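Local atomic coordinates of major extracellular endoglucanase (Xanthomonas campestris pv. campestris, PDB entry 4TUF), a protein that cuts internal beta-1,4-glucosidic linkages in cellulose, lichenin and cereal beta-glucans through the family 5 catalytic domain that forms this chain. Residues Leu276-Gly281 with Phe310-Asn315; Gln18-Asn23 with Gly53-Arg58; Leu107-Thr112 with Leu154-His159; Gly322-Asp327 with Asp335-Leu340. All blocks are in the same frame, centred on the assembly; numbering follows the deposited sequence. Where two conformers were deposited one is given.

Contact 1 of 4, residues Leu276-Gly281 with Phe310-Asn315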
# COMPACT_ATOMS: atom_id res chain seq x y z
N LEU A 276 1.10 7.75 2.48
CA LEU A 276 1.10 6.50 3.23
C LEU A 276 0.48 5.35 2.43
O LEU A 276 -0.65 5.43 1.98
CB LEU A 276 0.36 6.68 4.55
CG LEU A 276 0.97 7.72 5.47
CD1 LEU A 276 0.08 7.94 6.69
CD2 LEU A 276 2.36 7.28 5.88
N GLY A 277 1.24 4.27 2.26
CA GLY A 277 0.73 3.08 1.59
C GLY A 277 -0.31 2.36 2.42
O GLY A 277 -1.27 1.81 1.89
N GLU A 278 -0.11 2.35 3.74
CA GLU A 278 -1.08 1.79 4.67
C GLU A 278 -1.12 2.60 5.95
O GLU A 278 -0.09 2.87 6.56
CB GLU A 278 -0.75 0.33 5.00
CG GLU A 278 -0.92 -0.66 3.86
CD GLU A 278 -0.57 -2.07 4.27
OE1 GLU A 278 -0.51 -2.32 5.49
OE2 GLU A 278 -0.35 -2.93 3.39
N PHE A 279 -2.33 2.98 6.36
CA PHE A 279 -2.55 3.53 7.69
C PHE A 279 -4.00 3.26 8.08
O PHE A 279 -4.88 3.15 7.21
CB PHE A 279 -2.24 5.02 7.73
CG PHE A 279 -3.21 5.87 6.97
CD1 PHE A 279 -3.11 6.01 5.60
CD2 PHE A 279 -4.23 6.55 7.63
CE1 PHE A 279 -4.00 6.80 4.90
CE2 PHE A 279 -5.13 7.34 6.94
CZ PHE A 279 -5.02 7.46 5.57
N GLY A 280 -4.26 3.12 9.38
CA GLY A 280 -5.59 2.76 9.82
C GLY A 280 -5.64 2.06 11.16
O GLY A 280 -4.61 1.91 11.83
N GLY A 281 -6.84 1.64 11.54
CA GLY A 281 -7.08 1.10 12.87
C GLY A 281 -8.56 1.10 13.20
O GLY A 281 -9.37 1.58 12.42
N PHE A 310 -3.36 5.58 1.14
CA PHE A 310 -4.20 4.40 1.01
C PHE A 310 -4.59 3.86 2.37
O PHE A 310 -3.76 3.27 3.07
CB PHE A 310 -3.49 3.33 0.19
CG PHE A 310 -3.23 3.72 -1.24
CD1 PHE A 310 -2.08 4.41 -1.59
CD2 PHE A 310 -4.15 3.41 -2.23
CE1 PHE A 310 -1.86 4.78 -2.90
CE2 PHE A 310 -3.93 3.78 -3.55
CZ PHE A 310 -2.78 4.46 -3.88
N TYR A 311 -5.85 4.06 2.75
CA TYR A 311 -6.36 3.55 4.02
C TYR A 311 -6.32 2.03 4.11
O TYR A 311 -6.48 1.34 3.10
CB TYR A 311 -7.79 4.04 4.25
CG TYR A 311 -8.24 3.90 5.68
CD1 TYR A 311 -7.79 4.79 6.65
CD2 TYR A 311 -9.09 2.88 6.07
CE1 TYR A 311 -8.19 4.67 7.97
CE2 TYR A 311 -9.49 2.75 7.39
CZ TYR A 311 -9.04 3.65 8.33
OH TYR A 311 -9.43 3.54 9.65
N TRP A 312 -6.09 1.51 5.31
CA TRP A 312 -6.12 0.07 5.58
C TRP A 312 -7.28 -0.26 6.52
O TRP A 312 -7.21 0.08 7.70
CB TRP A 312 -4.79 -0.36 6.20
CG TRP A 312 -4.60 -1.83 6.39
CD1 TRP A 312 -4.79 -2.79 5.45
CD2 TRP A 312 -4.14 -2.51 7.57
NE1 TRP A 312 -4.51 -4.03 5.97
CE2 TRP A 312 -4.10 -3.88 7.27
CE3 TRP A 312 -3.78 -2.08 8.85
CZ2 TRP A 312 -3.71 -4.84 8.21
CZ3 TRP A 312 -3.38 -3.04 9.77
CH2 TRP A 312 -3.35 -4.40 9.45
N SER A 313 -8.33 -0.91 6.03
CA SER A 313 -8.48 -1.36 4.65
C SER A 313 -9.94 -1.29 4.22
O SER A 313 -10.79 -0.83 4.98
CB SER A 313 -7.99 -2.79 4.49
OG SER A 313 -8.77 -3.66 5.29
N TRP A 314 -10.23 -1.75 3.01
CA TRP A 314 -11.61 -1.89 2.58
C TRP A 314 -12.29 -3.01 3.36
O TRP A 314 -13.32 -2.80 4.00
CB TRP A 314 -11.69 -2.17 1.08
CG TRP A 314 -13.08 -2.38 0.57
CD1 TRP A 314 -13.62 -3.55 0.11
CD2 TRP A 314 -14.12 -1.40 0.48
NE1 TRP A 314 -14.93 -3.35 -0.27
CE2 TRP A 314 -15.26 -2.04 -0.05
CE3 TRP A 314 -14.19 -0.04 0.81
CZ2 TRP A 314 -16.46 -1.36 -0.26
CZ3 TRP A 314 -15.38 0.64 0.59
CH2 TRP A 314 -16.50 -0.03 0.07
N ASN A 315 -11.68 -4.18 3.31
CA ASN A 315 -12.20 -5.38 3.93
C ASN A 315 -12.25 -5.32 5.44
O ASN A 315 -11.33 -4.82 6.08
CB ASN A 315 -11.35 -6.59 3.51
CG ASN A 315 -10.77 -6.45 2.11
OD1 ASN A 315 -9.95 -5.59 1.85
ND2 ASN A 315 -11.20 -7.32 1.21

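Contact 2 of 4, residues Gln18-Asn23 with Gly53-Arg58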
# COMPACT_ATOMS: atom_id res chain seq x y z
N GLN A 18 -4.84 13.19 -7.44
CA GLN A 18 -4.93 13.03 -6.00
C GLN A 18 -5.46 11.65 -5.65
O GLN A 18 -6.55 11.27 -6.10
CB GLN A 18 -5.82 14.10 -5.38
CG GLN A 18 -5.90 14.00 -3.88
CD GLN A 18 -7.00 14.86 -3.29
OE1 GLN A 18 -7.82 15.42 -4.03
NE2 GLN A 18 -7.04 14.95 -1.97
N LEU A 19 -4.70 10.90 -4.87
CA LEU A 19 -5.07 9.52 -4.57
C LEU A 19 -5.88 9.41 -3.29
O LEU A 19 -5.33 9.29 -2.20
CB LEU A 19 -3.82 8.65 -4.48
CG LEU A 19 -2.97 8.67 -5.74
CD1 LEU A 19 -1.67 7.93 -5.49
CD2 LEU A 19 -3.73 8.06 -6.90
N LYS A 20 -7.20 9.46 -3.44
CA LYS A 20 -8.11 9.18 -2.34
C LYS A 20 -8.26 7.67 -2.25
O LYS A 20 -9.23 7.10 -2.77
CB LYS A 20 -9.45 9.87 -2.57
CG LYS A 20 -9.33 11.30 -3.08
CD LYS A 20 -10.70 11.88 -3.41
CE LYS A 20 -10.58 13.15 -4.22
NZ LYS A 20 -11.92 13.77 -4.51
N GLY A 21 -7.30 7.02 -1.61
CA GLY A 21 -7.16 5.58 -1.77
C GLY A 21 -7.55 4.70 -0.60
O GLY A 21 -7.77 5.16 0.52
N VAL A 22 -7.62 3.40 -0.90
CA VAL A 22 -7.89 2.38 0.10
C VAL A 22 -7.27 1.07 -0.37
O VAL A 22 -7.14 0.83 -1.57
CB VAL A 22 -9.41 2.23 0.35
CG1 VAL A 22 -10.11 1.68 -0.89
CG2 VAL A 22 -9.69 1.35 1.57
N ASN A 23 -6.86 0.23 0.57
CA ASN A 23 -6.34 -1.10 0.27
C ASN A 23 -7.46 -2.14 0.10
O ASN A 23 -8.38 -2.20 0.92
CB ASN A 23 -5.40 -1.57 1.37
CG ASN A 23 -4.06 -0.87 1.33
OD1 ASN A 23 -3.09 -1.38 0.75
ND2 ASN A 23 -3.98 0.31 1.95
N GLY A 53 -16.30 7.99 -2.28
CA GLY A 53 -15.36 9.06 -2.55
C GLY A 53 -13.98 8.58 -2.96
O GLY A 53 -13.14 9.40 -3.35
N PHE A 54 -13.73 7.28 -2.87
CA PHE A 54 -12.43 6.73 -3.24
C PHE A 54 -12.23 6.78 -4.75
O PHE A 54 -13.13 6.44 -5.51
CB PHE A 54 -12.27 5.28 -2.76
CG PHE A 54 -12.29 5.10 -1.27
CD1 PHE A 54 -11.19 5.43 -0.50
CD2 PHE A 54 -13.40 4.58 -0.64
CE1 PHE A 54 -11.21 5.25 0.87
CE2 PHE A 54 -13.43 4.40 0.73
CZ PHE A 54 -12.33 4.74 1.49
N ASN A 55 -11.04 7.20 -5.18
CA ASN A 55 -10.72 7.17 -6.60
C ASN A 55 -9.44 6.39 -6.87
O ASN A 55 -8.91 6.41 -7.97
CB ASN A 55 -10.58 8.59 -7.15
CG ASN A 55 -9.25 9.22 -6.80
OD1 ASN A 55 -8.62 8.88 -5.80
ND2 ASN A 55 -8.81 10.16 -7.63
N ALA A 56 -8.95 5.71 -5.84
CA ALA A 56 -7.69 4.99 -5.95
C ALA A 56 -7.69 3.74 -5.10
O ALA A 56 -8.30 3.70 -4.03
CB ALA A 56 -6.53 5.90 -5.56
N VAL A 57 -6.99 2.71 -5.57
CA VAL A 57 -6.99 1.42 -4.91
C VAL A 57 -5.59 0.81 -4.92
O VAL A 57 -4.88 0.85 -5.93
CB VAL A 57 -8.00 0.46 -5.60
CG1 VAL A 57 -7.50 -0.97 -5.60
CG2 VAL A 57 -9.36 0.55 -4.94
N ARG A 58 -5.18 0.27 -3.78
CA ARG A 58 -3.93 -0.47 -3.68
C ARG A 58 -4.24 -1.97 -3.65
O ARG A 58 -4.93 -2.44 -2.75
CB ARG A 58 -3.15 -0.05 -2.44
CG ARG A 58 -1.74 -0.63 -2.31
CD ARG A 58 -1.04 0.02 -1.12
NE ARG A 58 0.32 -0.46 -0.89
CZ ARG A 58 0.64 -1.41 -0.01
NH1 ARG A 58 -0.31 -1.99 0.72
NH2 ARG A 58 1.91 -1.77 0.15

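Contact 3 of 4, residues Leu107-Thr112 with Leu154-His159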
# COMPACT_ATOMS: atom_id res chain seq x y z
N LEU A 107 -2.75 1.00 -7.71
CA LEU A 107 -1.36 0.76 -7.34
C LEU A 107 -1.20 -0.72 -6.97
O LEU A 107 -1.67 -1.15 -5.92
CB LEU A 107 -0.93 1.66 -6.18
CG LEU A 107 0.56 1.64 -5.75
CD1 LEU A 107 1.49 2.12 -6.86
CD2 LEU A 107 0.80 2.47 -4.48
N LEU A 108 -0.56 -1.49 -7.84
CA LEU A 108 -0.32 -2.90 -7.55
C LEU A 108 0.78 -3.04 -6.50
O LEU A 108 1.67 -2.20 -6.40
CB LEU A 108 0.03 -3.65 -8.84
CG LEU A 108 -1.13 -3.67 -9.85
CD1 LEU A 108 -0.68 -4.13 -11.22
CD2 LEU A 108 -2.27 -4.54 -9.36
N ASP A 109 0.70 -4.10 -5.71
CA ASP A 109 1.54 -4.28 -4.53
C ASP A 109 2.01 -5.73 -4.40
O ASP A 109 1.19 -6.65 -4.25
CB ASP A 109 0.76 -3.84 -3.28
CG ASP A 109 1.33 -4.40 -1.98
OD1 ASP A 109 2.55 -4.62 -1.88
OD2 ASP A 109 0.54 -4.61 -1.03
N HIS A 110 3.32 -5.94 -4.47
CA HIS A 110 3.90 -7.27 -4.30
C HIS A 110 3.96 -7.59 -2.81
O HIS A 110 4.92 -7.24 -2.12
CB HIS A 110 5.30 -7.34 -4.91
CG HIS A 110 5.84 -8.73 -5.02
ND1 HIS A 110 6.11 -9.51 -3.91
CD2 HIS A 110 6.17 -9.48 -6.10
CE1 HIS A 110 6.56 -10.69 -4.31
NE2 HIS A 110 6.61 -10.69 -5.63
N HIS A 111 2.92 -8.27 -2.32
CA HIS A 111 2.65 -8.27 -0.89
C HIS A 111 3.36 -9.39 -0.14
O HIS A 111 3.94 -9.17 0.93
CB HIS A 111 1.15 -8.36 -0.66
CG HIS A 111 0.69 -7.74 0.62
ND1 HIS A 111 0.51 -6.38 0.76
CD2 HIS A 111 0.38 -8.29 1.82
CE1 HIS A 111 0.10 -6.12 1.99
NE2 HIS A 111 0.01 -7.26 2.65
N THR A 112 3.30 -10.59 -0.70
CA THR A 112 3.88 -11.76 -0.05
C THR A 112 4.42 -12.73 -1.07
O THR A 112 3.81 -12.92 -2.13
CB THR A 112 2.85 -12.48 0.84
OG1 THR A 112 3.34 -13.78 1.18
CG2 THR A 112 1.53 -12.63 0.11
N LEU A 154 6.95 -1.97 -4.89
CA LEU A 154 7.91 -3.04 -5.19
C LEU A 154 7.89 -4.23 -4.24
O LEU A 154 8.04 -5.37 -4.67
CB LEU A 154 9.33 -2.48 -5.23
CG LEU A 154 9.65 -1.46 -6.32
CD1 LEU A 154 11.14 -1.19 -6.32
CD2 LEU A 154 9.18 -1.91 -7.69
N LYS A 155 7.72 -3.97 -2.95
CA LYS A 155 7.70 -5.03 -1.94
C LYS A 155 7.08 -4.51 -0.65
O LYS A 155 7.45 -3.45 -0.14
CB LYS A 155 9.12 -5.56 -1.69
CG LYS A 155 9.42 -6.05 -0.28
CD LYS A 155 9.07 -7.51 -0.12
CE LYS A 155 9.57 -8.05 1.21
NZ LYS A 155 8.93 -7.43 2.39
N ASN A 156 6.14 -5.27 -0.10
CA ASN A 156 5.43 -4.84 1.10
C ASN A 156 6.20 -5.02 2.39
O ASN A 156 6.68 -6.10 2.68
CB ASN A 156 4.10 -5.57 1.20
CG ASN A 156 3.19 -5.00 2.26
OD1 ASN A 156 2.70 -3.89 2.14
ND2 ASN A 156 2.96 -5.76 3.30
N GLU A 157 6.26 -3.96 3.18
CA GLU A 157 6.71 -4.02 4.57
C GLU A 157 8.05 -4.66 4.89
O GLU A 157 8.12 -5.59 5.70
CB GLU A 157 5.60 -4.56 5.46
CG GLU A 157 4.39 -3.67 5.42
CD GLU A 157 3.40 -3.99 6.50
OE1 GLU A 157 3.40 -5.13 6.98
OE2 GLU A 157 2.62 -3.10 6.86
N PRO A 158 9.13 -4.14 4.34
CA PRO A 158 10.45 -4.66 4.68
C PRO A 158 10.70 -4.45 6.16
O PRO A 158 10.33 -3.44 6.71
CB PRO A 158 11.39 -3.77 3.87
CG PRO A 158 10.58 -3.37 2.70
CD PRO A 158 9.19 -3.21 3.20
N HIS A 159 11.31 -5.43 6.81
CA HIS A 159 11.54 -5.33 8.25
C HIS A 159 12.58 -6.34 8.69
O HIS A 159 13.20 -7.00 7.85
CB HIS A 159 10.24 -5.53 9.03
CG HIS A 159 9.58 -6.85 8.77
ND1 HIS A 159 8.89 -7.12 7.61
CD2 HIS A 159 9.50 -7.97 9.52
CE1 HIS A 159 8.42 -8.35 7.65
NE2 HIS A 159 8.77 -8.89 8.81
O HOH W 1 6.62 -9.58 1.75

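Contact 4 of 4, residues Gly322-Asp327 with Asp335-Leu340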
# COMPACT_ATOMS: atom_id res chain seq x y z
N GLY A 322 -10.07 -3.84 11.45
CA GLY A 322 -11.35 -3.75 10.78
C GLY A 322 -11.15 -2.96 9.50
O GLY A 322 -10.02 -2.74 9.07
N GLY A 323 -12.24 -2.54 8.88
CA GLY A 323 -12.14 -1.83 7.62
C GLY A 323 -13.16 -0.72 7.45
O GLY A 323 -13.66 -0.17 8.43
N ILE A 324 -13.44 -0.38 6.20
CA ILE A 324 -14.48 0.59 5.90
C ILE A 324 -15.84 -0.10 6.00
O ILE A 324 -16.80 0.46 6.52
CB ILE A 324 -14.27 1.20 4.50
CG1 ILE A 324 -12.91 1.90 4.43
CG2 ILE A 324 -15.36 2.20 4.18
CD1 ILE A 324 -12.77 3.04 5.42
N LEU A 325 -15.90 -1.35 5.53
CA LEU A 325 -17.10 -2.16 5.69
C LEU A 325 -17.12 -2.85 7.05
O LEU A 325 -16.08 -3.19 7.60
CB LEU A 325 -17.20 -3.22 4.58
CG LEU A 325 -17.35 -2.73 3.14
CD1 LEU A 325 -17.26 -3.90 2.20
CD2 LEU A 325 -18.67 -2.00 2.96
N ARG A 326 -18.32 -3.05 7.59
CA ARG A 326 -18.47 -3.86 8.79
C ARG A 326 -18.48 -5.34 8.41
O ARG A 326 -18.28 -5.70 7.26
CB ARG A 326 -19.74 -3.48 9.54
CG ARG A 326 -19.80 -2.02 9.99
CD ARG A 326 -20.94 -1.79 10.97
NE ARG A 326 -21.07 -0.39 11.34
CZ ARG A 326 -20.39 0.19 12.32
NH1 ARG A 326 -19.52 -0.52 13.02
NH2 ARG A 326 -20.56 1.48 12.59
N ASP A 327 -18.72 -6.20 9.40
CA ASP A 327 -18.61 -7.64 9.19
C ASP A 327 -19.71 -8.22 8.30
O ASP A 327 -19.60 -9.35 7.83
CB ASP A 327 -18.60 -8.36 10.55
CG ASP A 327 -17.50 -7.86 11.46
OD1 ASP A 327 -16.36 -7.67 10.98
OD2 ASP A 327 -17.77 -7.66 12.66
N ASP A 335 -17.83 7.12 10.39
CA ASP A 335 -16.86 7.97 11.07
C ASP A 335 -15.49 7.84 10.40
O ASP A 335 -14.76 8.82 10.28
CB ASP A 335 -16.77 7.64 12.56
CG ASP A 335 -16.76 6.14 12.84
OD1 ASP A 335 -16.57 5.35 11.89
OD2 ASP A 335 -16.93 5.77 14.02
N LYS A 336 -15.16 6.63 9.97
CA LYS A 336 -13.94 6.41 9.22
C LYS A 336 -13.97 7.19 7.91
O LYS A 336 -12.96 7.75 7.50
CB LYS A 336 -13.74 4.92 8.95
CG LYS A 336 -13.11 4.16 10.11
CD LYS A 336 -12.76 2.74 9.71
CE LYS A 336 -12.16 1.97 10.86
NZ LYS A 336 -11.84 0.57 10.47
N MET A 337 -15.13 7.22 7.26
CA MET A 337 -15.26 7.96 6.01
C MET A 337 -15.17 9.47 6.23
O MET A 337 -14.62 10.20 5.40
CB MET A 337 -16.57 7.61 5.29
CG MET A 337 -16.54 6.26 4.59
SD MET A 337 -14.99 5.95 3.69
CE MET A 337 -15.05 7.23 2.43
N THR A 338 -15.70 9.95 7.35
CA THR A 338 -15.66 11.38 7.65
C THR A 338 -14.22 11.81 7.94
O THR A 338 -13.81 12.92 7.61
CB THR A 338 -16.57 11.73 8.83
OG1 THR A 338 -17.92 11.39 8.49
CG2 THR A 338 -16.50 13.21 9.16
N LEU A 339 -13.45 10.90 8.53
CA LEU A 339 -12.03 11.15 8.79
C LEU A 339 -11.23 11.25 7.49
O LEU A 339 -10.37 12.12 7.34
CB LEU A 339 -11.45 10.04 9.67
CG LEU A 339 -9.96 10.14 10.00
CD1 LEU A 339 -9.71 11.19 11.07
CD2 LEU A 339 -9.42 8.79 10.42
N LEU A 340 -11.50 10.34 6.56
CA LEU A 340 -10.79 10.32 5.29
C LEU A 340 -11.12 11.55 4.44
O LEU A 340 -10.24 12.12 3.81
CB LEU A 340 -11.11 9.04 4.52
CG LEU A 340 -10.48 7.76 5.09
CD1 LEU A 340 -11.08 6.54 4.44
CD2 LEU A 340 -8.98 7.78 4.89
O HOH W 2 -18.89 3.08 15.04

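Contact 1 of 4, residues Leu276-Gly281 with Phe310-Asn315
The Tyr311 ring turns its edge to one face of the Phe279 ring in a T-shaped (edge-to-face) pair. The pair joins two neighbouring parallel strands of the TIM barrel, 276-280 and 309-311. The centroids are 5.4 Å apart and the planes stand at 88°. Tyr311 CD1 touches Phe279 CE2 at 3.7 Å. Over one face of the Tyr311 ring sits the carbonyl O of Phe279, and Gly280 CA comes obliquely to Tyr311 CE1 at 3.7 Å. One face of the Trp312 indole carries Glu278 OE1, with carboxylate and ring planes only 20° apart. Trp312 has two conformers, so this approach is doubtful in detail. At the edge of the Phe310 ring lies Leu276 O.

Helix 288-303 connects the two strands in a beta-alpha-beta crossover. Two backbone bonds hold them: Phe310 N to Leu276 O at 2.8 Å and Trp312 N to Phe279 O at 2.8 Å. Between these bonds the chain turns a corner at Gly277 and Glu278.

Glu278 is probably the nucleophile, as in related enzymes. Its CG lies anti to the carbonyl carbon (chi1 -68°) and the chain runs on extended, which carries OE1 over the rim of the indole face. Glu278 OE1 is also hydrogen-bonded to Tyr238 OH. The peptide between Trp312 and Ser313 is cis, a feature known after the corresponding tryptophan of other family 5 enzymes. Phe279 also packs on Leu340 and Leu343 of helix 334-344. The phenol oxygen of Tyr311 is hydrogen-bonded to Gln294 OE1 on helix 288-303.

Contact 2 of 4, residues Gln18-Asn23 with Gly53-Arg58
Lys20 O is gripped by two successive backbone N-H groups. Asn55 N binds it at 3.0 Å, and Ala56 N adds a weak bond at 3.4 Å. The Asn55 amide uses both its ends on residues 18-20. Its ND2 donates to Gln18 O at 2.9 Å, nearly in the amide plane, while its OD1 accepts from Lys20 N at 2.8 Å. Asn55 CG stands between the backbone N and the carbonyl carbon (chi1 79°), and this turns the amide back onto that segment.

Further along, strands 20-23 and 56-58 run in the same direction, their short axes 29° apart, as neighbours in the TIM barrel. Val22 N bonds to Ala56 O and Arg58 N to Val22 O. At the far end the Asn23 and Arg58 side chains lie side by side. Arg58 NH1 donates to Asn23 OD1 at 2.8 Å in the guanidinium plane, and the bond is nearly straight (167°). The same guanidinium forms salt bridges with Asp153, Glu196 and the probable nucleophile Glu278. Such a network probably fixes the guanidinium at the active site.

On the side of Val22 and Val57, Val22 CB makes a CH-pi contact over the Phe54 ring, 4.0 Å from its centroid. Phe54 also reaches Met337, Leu340 and Trp344 of helix 334-344. On the side of Ala56 and Arg58, Ala56 packs on Leu19, and both touch Phe310 of strand 309-311, which flanks strand 16-23.

Contact 3 of 4, residues Leu107-Thr112 with Leu154-His159
The Asn156 amide lies stacked over one face of the His111 ring, the two planes 22° apart. Asn156 ND2 is 3.2 Å from His111 CE1, and Asn156 CG is 3.3 Å from the same carbon. Asn156 CB also makes a CH-pi contact with that ring and meets Asp109 OD1 at 3.6 Å. One backbone bond, Asn156 N to His110 O at 3.1 Å, ties the loop to the end of strand 105-110. His110 CB touches Leu154 O at 3.4 Å.

The next shell sets these groups. Asp109 OD2 accepts from His111 ND1, which lies on its syn side, and this His-carboxylate bond probably helps to hold the ring. Arg58 NH2 is hydrogen-bonded to Asn156 OD1 and probably helps to set the rotation of the amide. A water donates to His111 O and receives a weak bond from Lys155 NZ. His110 NE2 is bonded to Tyr127 OH.

Asn156-Glu157-Pro158 is the Asn-Glu-Pro motif of family 5, after the fourth barrel strand. Glu157 is probably the proton donor, as in related enzymes. The Asn156 side chain comes about 3 Å (nearest atoms) from that of Glu278. A polar, hydrogen-bonded amide thus lies beside the probable nucleophile, consistent with a retaining family 5 site.

Contact 4 of 4, residues Gly322-Asp327 with Asp335-Leu340
Ile324 meets three side chains of the helix over residues 335-340, and this is the tight part of the contact. Its CD1 and Leu340 CD1 come tip to tip at 4.0 Å. Its CG2 touches Met337 SD at 3.8 Å, the two side chains crossing at about a right angle. The Met337 chain is bent at chi2 and chi3, which curls the sulfur over the isoleucine. Lys336 CB closes the group, 4.1 Å from Ile324 CD1. The loop leads from the last barrel strand, 309-311, into the closing helix, 334-344, of the TIM barrel. Phe54 extends the apolar cluster on one side, and Tyr311 extends it on the strand side.

Lys336 runs extended across the loop. Its NZ donates to Gly323 O at 2.8 Å, approaching from above the carbonyl plane with a C=O...N angle of 115°. A weak second bond goes to Thr321 O. The lysine therefore pins the loop backbone to the first turn of the helix.

Arg326 and Asp335 mark the loose side, where both are partly exposed. Their charges do not meet: Arg326 NH2 stays 5.6 Å from Asp335 OD1. Each has its own salt bridge, Arg326 with Glu285 and Asp335 with Arg333. A water spans them by weak bonds, 3.5 Å from Asp335 OD2 and 3.4 Å from Arg326 NH2, close to the guanidinium plane.

Overall arrangement
From the N terminus, contact 2 closes the loop through helix 42-51, joining the first two barrel strands. Contact 3 closes the next, from strand 105-110 to the loop after strand 149-153. Contact 1 closes the crossover through helix 288-303, and contact 4 the short loop into helix 334-344. All four are in series; none nests or crosses. Space reorders them. Strands 309-311 and 16-23 are neighbours, so contact 1 meets contact 2 and the barrel is closed. A probable hydrogen bond from Leu107 N to Val57 O links contacts 2 and 3, and contacts 1 and 3 meet at Glu278. Contact 4 backs onto contacts 1 and 2 but stays about 13 Å, nearest atoms, from contact 3.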